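Side-chain contacts in putative alkaline phosphatase (Pseudomonas fluorescens, PDB 4F1V), which binds phosphate with high affinity in the periplasm and probably delivers it to the PstSACB ABC transporter for import: residues F315-H318 / N324-A327; A96-K101 / D211-T216; A23-Y28 / V57-S62. All coordinates share one frame; numbering follows the deposited sequence. Where two conformers were deposited one is given.

Along the chain, contact 3 closes first, contact 2 next and contact 1 last. Contacts 1 and 3 are neighbours, their centres about 15 Å apart; contact 2 sits about 27 Å from each, centre to centre. Contact 3 uses strand 59-62 of the five-stranded sheet. Contact 1 lies at the end of helix 305-318, which follows strand 291-299, the partner of 59-62 in that sheet. Contact 2 belongs to the other lobe, beside strand 99-100 of the four-stranded sheet. The hydrogenphosphate ion is bound between the lobes, so the contacts sample packing in both halves of a venus-flytrap binding protein.

Contact 1: residues F315-H318 / N324-A327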
loop_
_atom_site.group_PDB
_atom_site.type_symbol
_atom_site.label_atom_id
_atom_site.label_comp_id
_atom_site.label_asym_id
_atom_site.label_seq_id
_atom_site.Cartn_x
_atom_site.Cartn_y
_atom_site.Cartn_z
ATOM N N PHE A 315 -13.937 -10.399 7.948
ATOM C CA PHE A 315 -14.060 -9.065 8.460
ATOM C C PHE A 315 -14.174 -9.057 9.994
ATOM O O PHE A 315 -13.622 -8.168 10.659
ATOM C CB PHE A 315 -15.261 -8.324 7.822
ATOM C CG PHE A 315 -14.927 -7.648 6.496
ATOM C CD1 PHE A 315 -14.938 -6.233 6.398
ATOM C CD2 PHE A 315 -14.625 -8.358 5.346
ATOM C CE1 PHE A 315 -14.655 -5.601 5.243
ATOM C CE2 PHE A 315 -14.280 -7.718 4.171
ATOM C CZ PHE A 315 -14.310 -6.346 4.115
ATOM N N THR A 316 -14.902 -10.027 10.559
ATOM C CA THR A 316 -15.077 -10.129 12.009
ATOM C C THR A 316 -13.713 -10.276 12.697
ATOM O O THR A 316 -13.506 -9.742 13.787
ATOM C CB THR A 316 -15.999 -11.293 12.324
ATOM O OG1 THR A 316 -17.303 -10.917 11.855
ATOM C CG2 THR A 316 -16.098 -11.591 13.796
ATOM N N LYS A 317 -12.798 -11.003 12.100
ATOM C CA LYS A 317 -11.425 -11.126 12.610
ATOM C C LYS A 317 -10.568 -9.886 12.362
ATOM O O LYS A 317 -9.964 -9.325 13.295
ATOM C CB LYS A 317 -10.776 -12.404 12.071
ATOM C CG LYS A 317 -9.395 -12.594 12.675
ATOM C CD LYS A 317 -8.799 -13.931 12.501
ATOM C CE LYS A 317 -7.677 -14.257 13.479
ATOM N NZ LYS A 317 -7.154 -15.618 13.190
ATOM N N HIS A 318 -10.459 -9.488 11.099
ATOM C CA HIS A 318 -9.520 -8.436 10.724
ATOM C C HIS A 318 -9.850 -7.107 11.339
ATOM O O HIS A 318 -8.957 -6.257 11.565
ATOM C CB HIS A 318 -9.459 -8.352 9.183
ATOM C CG HIS A 318 -8.163 -7.754 8.674
ATOM N ND1 HIS A 318 -6.952 -8.323 8.945
ATOM C CD2 HIS A 318 -7.970 -6.631 7.913
ATOM C CE1 HIS A 318 -6.038 -7.601 8.337
ATOM N NE2 HIS A 318 -6.600 -6.558 7.688
ATOM N N ASN A 324 -8.116 -10.821 16.927
ATOM C CA ASN A 324 -7.934 -10.144 15.682
ATOM C C ASN A 324 -6.522 -10.439 15.084
ATOM O O ASN A 324 -5.803 -11.318 15.549
ATOM C CB ASN A 324 -8.262 -8.629 15.830
ATOM C CG ASN A 324 -7.273 -7.923 16.751
ATOM O OD1 ASN A 324 -6.064 -8.159 16.734
ATOM N ND2 ASN A 324 -7.806 -6.954 17.543
ATOM N N ASN A 325 -6.167 -9.706 14.024
ATOM C CA ASN A 325 -4.903 -9.951 13.342
ATOM C C ASN A 325 -3.803 -8.944 13.717
ATOM O O ASN A 325 -2.755 -8.897 13.052
ATOM C CB ASN A 325 -5.115 -9.930 11.844
ATOM C CG ASN A 325 -5.849 -11.148 11.317
ATOM O OD1 ASN A 325 -5.666 -12.279 11.846
ATOM N ND2 ASN A 325 -6.675 -11.014 10.279
ATOM N N ASP A 326 -3.990 -8.144 14.780
ATOM C CA ASP A 326 -3.070 -7.063 15.041
ATOM C C ASP A 326 -1.655 -7.524 15.346
ATOM O O ASP A 326 -0.686 -6.844 14.946
ATOM C CB ASP A 326 -3.583 -6.136 16.109
ATOM C CG ASP A 326 -4.765 -5.285 15.669
ATOM O OD1 ASP A 326 -5.196 -5.358 14.507
ATOM O OD2 ASP A 326 -5.237 -4.472 16.544
ATOM N N ALA A 327 -1.471 -8.633 16.086
ATOM C CA ALA A 327 -0.109 -9.085 16.347
ATOM C C ALA A 327 0.625 -9.418 15.026
ATOM O O ALA A 327 1.782 -8.998 14.824
ATOM C CB ALA A 327 -0.071 -10.267 17.300
HETATM O O HOH W 1 -6.734 -7.167 12.974
#
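The turn that joins helix 305-318 to helix 326-331 is held by Asn325, whose side-chain amide reaches back to His318 and Lys317. Asn325 ND2 donates to His318 ND1 at 3.0 Å, almost straight at 175°, and the bond lies within both the ring plane and the amide plane, although those planes are turned 57° apart. Accepting there leaves ND1 without a proton, and NE2 on the same ring bonds to Ser90 OG, so both nitrogens of this buried ring are engaged. The amide nitrogen of Asn325 also bonds to Val20 O. On its other branch, Asn325 OD1 rests on the aliphatic part of Lys317, 3.3 Å from CE. Lys317 CG stands anti to the backbone N (chi1 -176°) and the chain runs on extended, crossing the amide at about a right angle and carrying NZ to Gly19 O. One water bridges the two segments: it donates to His318 O and to Asp326 OD1 and accepts from Asn325 N, each at 2.8 Å. Asn324, modelled in two conformers, packs CB 3.1 Å from Lys317 O. In one conformer its OD1 takes the backbone N of Asp326 at 2.8 Å. That bond closes an Asx turn, a common lead-in at the start of a helix, here opening helix 326-331 after the short loop from helix 305-318.

Contact 2: residues A96-K101 / D211-T216; sequences AIPFNK and DFAAPT
Ala213 pushes its methyl group into the angle between Ala96 and Pro98. The closest meeting is methyl against methyl, with Ala213 CB 3.5 Å from Ala96 CB, a snug fit between two small side chains. The same Ala213 CB lies 4.0 Å from Pro98 CG and 4.2 Å from Pro98 CD, so it reaches one side of the pyrrolidine ring. Pro98 CB in turn sits 3.7 Å from Ala213 O. No hydrogen bond crosses between the segments, and van der Waals packing alone joins them. The extended backbone of 96-98 explains the pattern: alternate residues face the same way, so Ala96 and Pro98 both point at the turn while Ile97 points away and packs on Ile205. On the opposing segment a type I beta turn runs from Asp211 to Ala214, and Ala213, its third residue, points its CB at Ala96 and Pro98, just ahead of strand 99-100. Pro242 touches Ala96, and Met195 and Leu198 of helix 190-198 pack on Pro98, making this a buried apolar patch. The side chain of Ala213 is about 12 Å from the bound hydrogenphosphate, so it does not line the pocket. The patch lies where the chain, having left strand 85-94 of one sheet, enters the other lobe as strand 99-100, the kind of interlobe passage found in the two-lobed periplasmic binding protein fold.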
loop_
_atom_site.group_PDB
_atom_site.type_symbol
_atom_site.label_atom_id
_atom_site.label_comp_id
_atom_site.label_asym_id
_atom_site.label_seq_id
_atom_site.Cartn_x
_atom_site.Cartn_y
_atom_site.Cartn_z
ATOM N N ALA A 96 9.798 2.480 3.033
ATOM C CA ALA A 96 11.235 2.447 3.362
ATOM C C ALA A 96 12.103 2.743 2.095
ATOM O O ALA A 96 11.633 2.543 0.979
ATOM C CB ALA A 96 11.566 1.058 3.932
ATOM N N ILE A 97 13.341 3.128 2.373
ATOM C CA ILE A 97 14.316 3.463 1.343
ATOM C C ILE A 97 15.566 2.574 1.552
ATOM O O ILE A 97 16.605 3.028 2.047
ATOM C CB ILE A 97 14.683 4.971 1.374
ATOM C CG1 ILE A 97 13.432 5.871 1.310
ATOM C CG2 ILE A 97 15.626 5.311 0.198
ATOM C CD1 ILE A 97 12.556 5.751 0.107
ATOM N N PRO A 98 15.457 1.272 1.192
ATOM C CA PRO A 98 16.616 0.389 1.297
ATOM C C PRO A 98 17.607 0.698 0.148
ATOM O O PRO A 98 17.228 1.119 -0.926
ATOM C CB PRO A 98 16.018 -1.011 1.198
ATOM C CG PRO A 98 14.821 -0.789 0.265
ATOM C CD PRO A 98 14.280 0.563 0.671
ATOM N N PHE A 99 18.886 0.380 0.438
ATOM C CA PHE A 99 19.928 0.597 -0.531
ATOM C C PHE A 99 21.050 -0.431 -0.347
ATOM O O PHE A 99 21.182 -1.004 0.741
ATOM C CB PHE A 99 20.486 2.036 -0.471
ATOM C CG PHE A 99 21.133 2.379 0.857
ATOM C CD1 PHE A 99 22.481 2.141 1.092
ATOM C CD2 PHE A 99 20.384 2.908 1.934
ATOM C CE1 PHE A 99 23.069 2.396 2.311
ATOM C CE2 PHE A 99 20.960 3.147 3.146
ATOM C CZ PHE A 99 22.311 2.899 3.360
ATOM N N ASN A 100 21.840 -0.617 -1.391
ATOM C CA ASN A 100 22.973 -1.512 -1.403
ATOM C C ASN A 100 24.253 -0.721 -1.662
ATOM O O ASN A 100 24.640 -0.495 -2.810
ATOM C CB ASN A 100 22.759 -2.586 -2.509
ATOM C CG ASN A 100 23.939 -3.485 -2.639
ATOM O OD1 ASN A 100 24.670 -3.706 -1.675
ATOM N ND2 ASN A 100 24.182 -3.986 -3.839
ATOM N N LYS A 101 24.895 -0.270 -0.579
ATOM C CA LYS A 101 26.129 0.524 -0.634
ATOM C C LYS A 101 26.761 0.416 0.744
ATOM O O LYS A 101 26.239 0.990 1.703
ATOM C CB LYS A 101 25.870 1.986 -1.052
ATOM C CG LYS A 101 27.134 2.789 -1.275
ATOM C CD LYS A 101 27.907 2.376 -2.486
ATOM C CE LYS A 101 29.090 3.316 -2.722
ATOM N NZ LYS A 101 29.885 2.953 -3.902
ATOM N N ASP A 211 8.141 -4.378 5.092
ATOM C CA ASP A 211 8.424 -5.820 5.282
ATOM C C ASP A 211 9.619 -6.245 4.445
ATOM O O ASP A 211 10.669 -6.654 4.916
ATOM C CB ASP A 211 7.187 -6.646 4.924
ATOM C CG ASP A 211 7.523 -8.138 4.919
ATOM O OD1 ASP A 211 7.073 -8.848 4.017
ATOM O OD2 ASP A 211 8.301 -8.556 5.849
ATOM N N PHE A 212 9.547 -6.090 3.126
ATOM C CA PHE A 212 10.578 -6.543 2.247
ATOM C C PHE A 212 11.898 -5.708 2.306
ATOM O O PHE A 212 12.947 -6.165 1.822
ATOM C CB PHE A 212 10.073 -6.627 0.808
ATOM C CG PHE A 212 9.017 -7.735 0.635
ATOM C CD1 PHE A 212 9.364 -9.090 0.756
ATOM C CD2 PHE A 212 7.684 -7.414 0.482
ATOM C CE1 PHE A 212 8.404 -10.084 0.643
ATOM C CE2 PHE A 212 6.742 -8.432 0.312
ATOM C CZ PHE A 212 7.097 -9.774 0.439
ATOM N N ALA A 213 11.855 -4.508 2.888
ATOM C CA ALA A 213 13.049 -3.666 2.922
ATOM C C ALA A 213 14.163 -4.194 3.802
ATOM O O ALA A 213 15.304 -3.775 3.616
ATOM C CB ALA A 213 12.693 -2.246 3.319
ATOM N N ALA A 214 13.824 -5.064 4.761
ATOM C CA ALA A 214 14.840 -5.664 5.609
ATOM C C ALA A 214 14.409 -7.071 5.935
ATOM O O ALA A 214 13.224 -7.320 6.184
ATOM C CB ALA A 214 15.055 -4.887 6.930
ATOM N N PRO A 215 15.358 -8.010 6.055
ATOM C CA PRO A 215 14.981 -9.383 6.403
ATOM C C PRO A 215 14.400 -9.568 7.808
ATOM O O PRO A 215 13.728 -10.574 8.084
ATOM C CB PRO A 215 16.295 -10.166 6.261
ATOM C CG PRO A 215 17.135 -9.386 5.421
ATOM C CD PRO A 215 16.785 -7.936 5.625
ATOM N N THR A 216 14.710 -8.659 8.737
ATOM C CA THR A 216 14.216 -8.640 10.103
ATOM C C THR A 216 13.710 -7.247 10.405
ATOM O O THR A 216 14.221 -6.277 9.843
ATOM C CB THR A 216 15.362 -9.006 11.142
ATOM O OG1 THR A 216 16.295 -7.923 11.177
ATOM C CG2 THR A 216 15.985 -10.343 10.828
#

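Contact 3: residues A23-Y28 / V57-S62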
loop_
_atom_site.group_PDB
_atom_site.type_symbol
_atom_site.label_atom_id
_atom_site.label_comp_id
_atom_site.label_asym_id
_atom_site.label_seq_id
_atom_site.Cartn_x
_atom_site.Cartn_y
_atom_site.Cartn_z
ATOM N N ALA A 23 -11.437 -19.224 7.455
ATOM C CA ALA A 23 -11.869 -20.431 6.778
ATOM C C ALA A 23 -12.441 -20.114 5.414
ATOM O O ALA A 23 -13.176 -19.178 5.202
ATOM C CB ALA A 23 -12.926 -21.164 7.602
ATOM N N GLY A 24 -12.085 -20.998 4.450
ATOM C CA GLY A 24 -12.592 -20.880 3.101
ATOM C C GLY A 24 -11.745 -20.043 2.201
ATOM O O GLY A 24 -11.986 -20.046 0.985
ATOM N N PHE A 25 -10.765 -19.278 2.714
ATOM C CA PHE A 25 -9.916 -18.411 1.911
ATOM C C PHE A 25 -8.739 -19.193 1.391
ATOM O O PHE A 25 -7.951 -19.778 2.135
ATOM C CB PHE A 25 -9.402 -17.211 2.720
ATOM C CG PHE A 25 -10.370 -16.069 2.849
ATOM C CD1 PHE A 25 -11.583 -16.201 3.533
ATOM C CD2 PHE A 25 -10.060 -14.823 2.355
ATOM C CE1 PHE A 25 -12.433 -15.143 3.682
ATOM C CE2 PHE A 25 -10.915 -13.762 2.460
ATOM C CZ PHE A 25 -12.121 -13.898 3.127
ATOM N N ALA A 26 -8.572 -19.172 0.087
ATOM C CA ALA A 26 -7.354 -19.661 -0.571
ATOM C C ALA A 26 -6.168 -18.755 -0.201
ATOM O O ALA A 26 -6.326 -17.598 0.214
ATOM C CB ALA A 26 -7.545 -19.641 -2.068
ATOM N N GLN A 27 -4.967 -19.275 -0.338
ATOM C CA GLN A 27 -3.796 -18.482 0.020
ATOM C C GLN A 27 -3.718 -17.295 -0.976
ATOM O O GLN A 27 -3.898 -17.377 -2.175
ATOM C CB GLN A 27 -2.559 -19.354 -0.028
ATOM C CG GLN A 27 -2.471 -20.477 1.022
ATOM C CD GLN A 27 -2.671 -19.909 2.453
ATOM O OE1 GLN A 27 -1.818 -19.125 2.955
ATOM N NE2 GLN A 27 -3.722 -20.316 3.134
ATOM N N TYR A 28 -3.343 -16.131 -0.393
ATOM C CA TYR A 28 -3.248 -14.865 -1.117
ATOM C C TYR A 28 -2.155 -14.917 -2.181
ATOM O O TYR A 28 -1.059 -15.456 -1.946
ATOM C CB TYR A 28 -2.871 -13.754 -0.092
ATOM C CG TYR A 28 -2.769 -12.366 -0.658
ATOM C CD1 TYR A 28 -3.928 -11.597 -0.815
ATOM C CD2 TYR A 28 -1.551 -11.792 -1.031
ATOM C CE1 TYR A 28 -3.840 -10.283 -1.289
ATOM C CE2 TYR A 28 -1.461 -10.489 -1.510
ATOM C CZ TYR A 28 -2.616 -9.742 -1.609
ATOM O OH TYR A 28 -2.579 -8.431 -2.032
ATOM N N VAL A 57 -12.706 -14.474 -8.968
ATOM C CA VAL A 57 -11.985 -13.580 -8.068
ATOM C C VAL A 57 -13.002 -13.033 -7.061
ATOM O O VAL A 57 -14.052 -12.526 -7.467
ATOM C CB VAL A 57 -11.336 -12.420 -8.822
ATOM C CG1 VAL A 57 -10.721 -11.390 -7.866
ATOM C CG2 VAL A 57 -10.290 -12.943 -9.786
ATOM N N HIS A 58 -12.688 -13.117 -5.771
ATOM C CA HIS A 58 -13.603 -12.659 -4.745
ATOM C C HIS A 58 -13.177 -11.380 -4.058
ATOM O O HIS A 58 -14.035 -10.667 -3.516
ATOM C CB HIS A 58 -13.814 -13.790 -3.719
ATOM C CG HIS A 58 -14.346 -15.036 -4.352
ATOM N ND1 HIS A 58 -13.539 -16.027 -4.792
ATOM C CD2 HIS A 58 -15.625 -15.343 -4.721
ATOM C CE1 HIS A 58 -14.298 -16.933 -5.365
ATOM N NE2 HIS A 58 -15.551 -16.530 -5.412
ATOM N N TRP A 59 -11.864 -11.086 -4.015
ATOM C CA TRP A 59 -11.376 -9.892 -3.295
ATOM C C TRP A 59 -9.969 -9.579 -3.838
ATOM O O TRP A 59 -9.318 -10.413 -4.452
ATOM C CB TRP A 59 -11.365 -10.086 -1.797
ATOM C CG TRP A 59 -10.383 -11.011 -1.191
ATOM C CD1 TRP A 59 -10.451 -12.381 -1.141
ATOM C CD2 TRP A 59 -9.154 -10.675 -0.510
ATOM N NE1 TRP A 59 -9.359 -12.903 -0.461
ATOM C CE2 TRP A 59 -8.555 -11.864 -0.062
ATOM C CE3 TRP A 59 -8.510 -9.445 -0.248
ATOM C CZ2 TRP A 59 -7.350 -11.875 0.679
ATOM C CZ3 TRP A 59 -7.319 -9.428 0.479
ATOM C CH2 TRP A 59 -6.755 -10.646 0.952
ATOM N N ALA A 60 -9.517 -8.352 -3.523
ATOM C CA ALA A 60 -8.142 -7.947 -3.852
ATOM C C ALA A 60 -7.522 -7.135 -2.704
ATOM O O ALA A 60 -8.195 -6.401 -2.001
ATOM C CB ALA A 60 -8.070 -7.155 -5.117
ATOM N N GLY A 61 -6.201 -7.266 -2.587
ATOM C CA GLY A 61 -5.393 -6.301 -1.843
ATOM C C GLY A 61 -4.848 -5.245 -2.795
ATOM O O GLY A 61 -4.382 -5.574 -3.873
ATOM N N SER A 62 -4.875 -3.968 -2.393
ATOM C CA SER A 62 -4.337 -2.906 -3.213
ATOM C C SER A 62 -3.840 -1.760 -2.336
ATOM O O SER A 62 -4.558 -1.340 -1.427
ATOM C CB SER A 62 -5.411 -2.370 -4.162
ATOM O OG SER A 62 -4.819 -1.426 -5.027
HETATM O O HOH W 2 -8.137 -15.641 -0.635
#
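This is a buried aromatic cluster in which Trp59 of strand 59-62 meets Phe25 and Tyr28 from the loop that leads into strand 29-30. Phe25 comes to the pyrrole end of the indole: its CE2 is 3.4 Å from Trp59 NE1, the planes inclined at 58°. Tyr28 takes the benzene end, where its CD1 lies 3.5 Å from Trp59 CH2 and the planes are 40° apart. Each side chain crosses the tryptophan at about a right angle. With chi1 at -178°, Tyr28 swings its ring to the far side of CB from its own backbone N, which carries the ring across the benzene end of the indole and brings its OH to 3.5 Å from Gly61 CA. A side chain at Gly61 would run into that hydroxyl, so a glycine gives the ring room to pass. The hydroxyl then bonds to the carbonyl O of Ala8, which belongs to the phosphate pocket. The buried indole N-H is not left idle: a water accepts from Trp59 NE1 at 3.0 Å and donates to Ala26 O at 2.8 Å, tying strand to loop. Phe298 of strand 291-299 stacks on Trp59 as well. A leucine in place of Trp59 would probably open a gap between Phe25 and Tyr28 and leave the bridging water without its indole donor. Aromatic packing of this kind here sets the loop against the sheet of one lobe, with the Tyr28 side chain about 7 Å from the bound hydrogenphosphate, in a PstS-type binding protein.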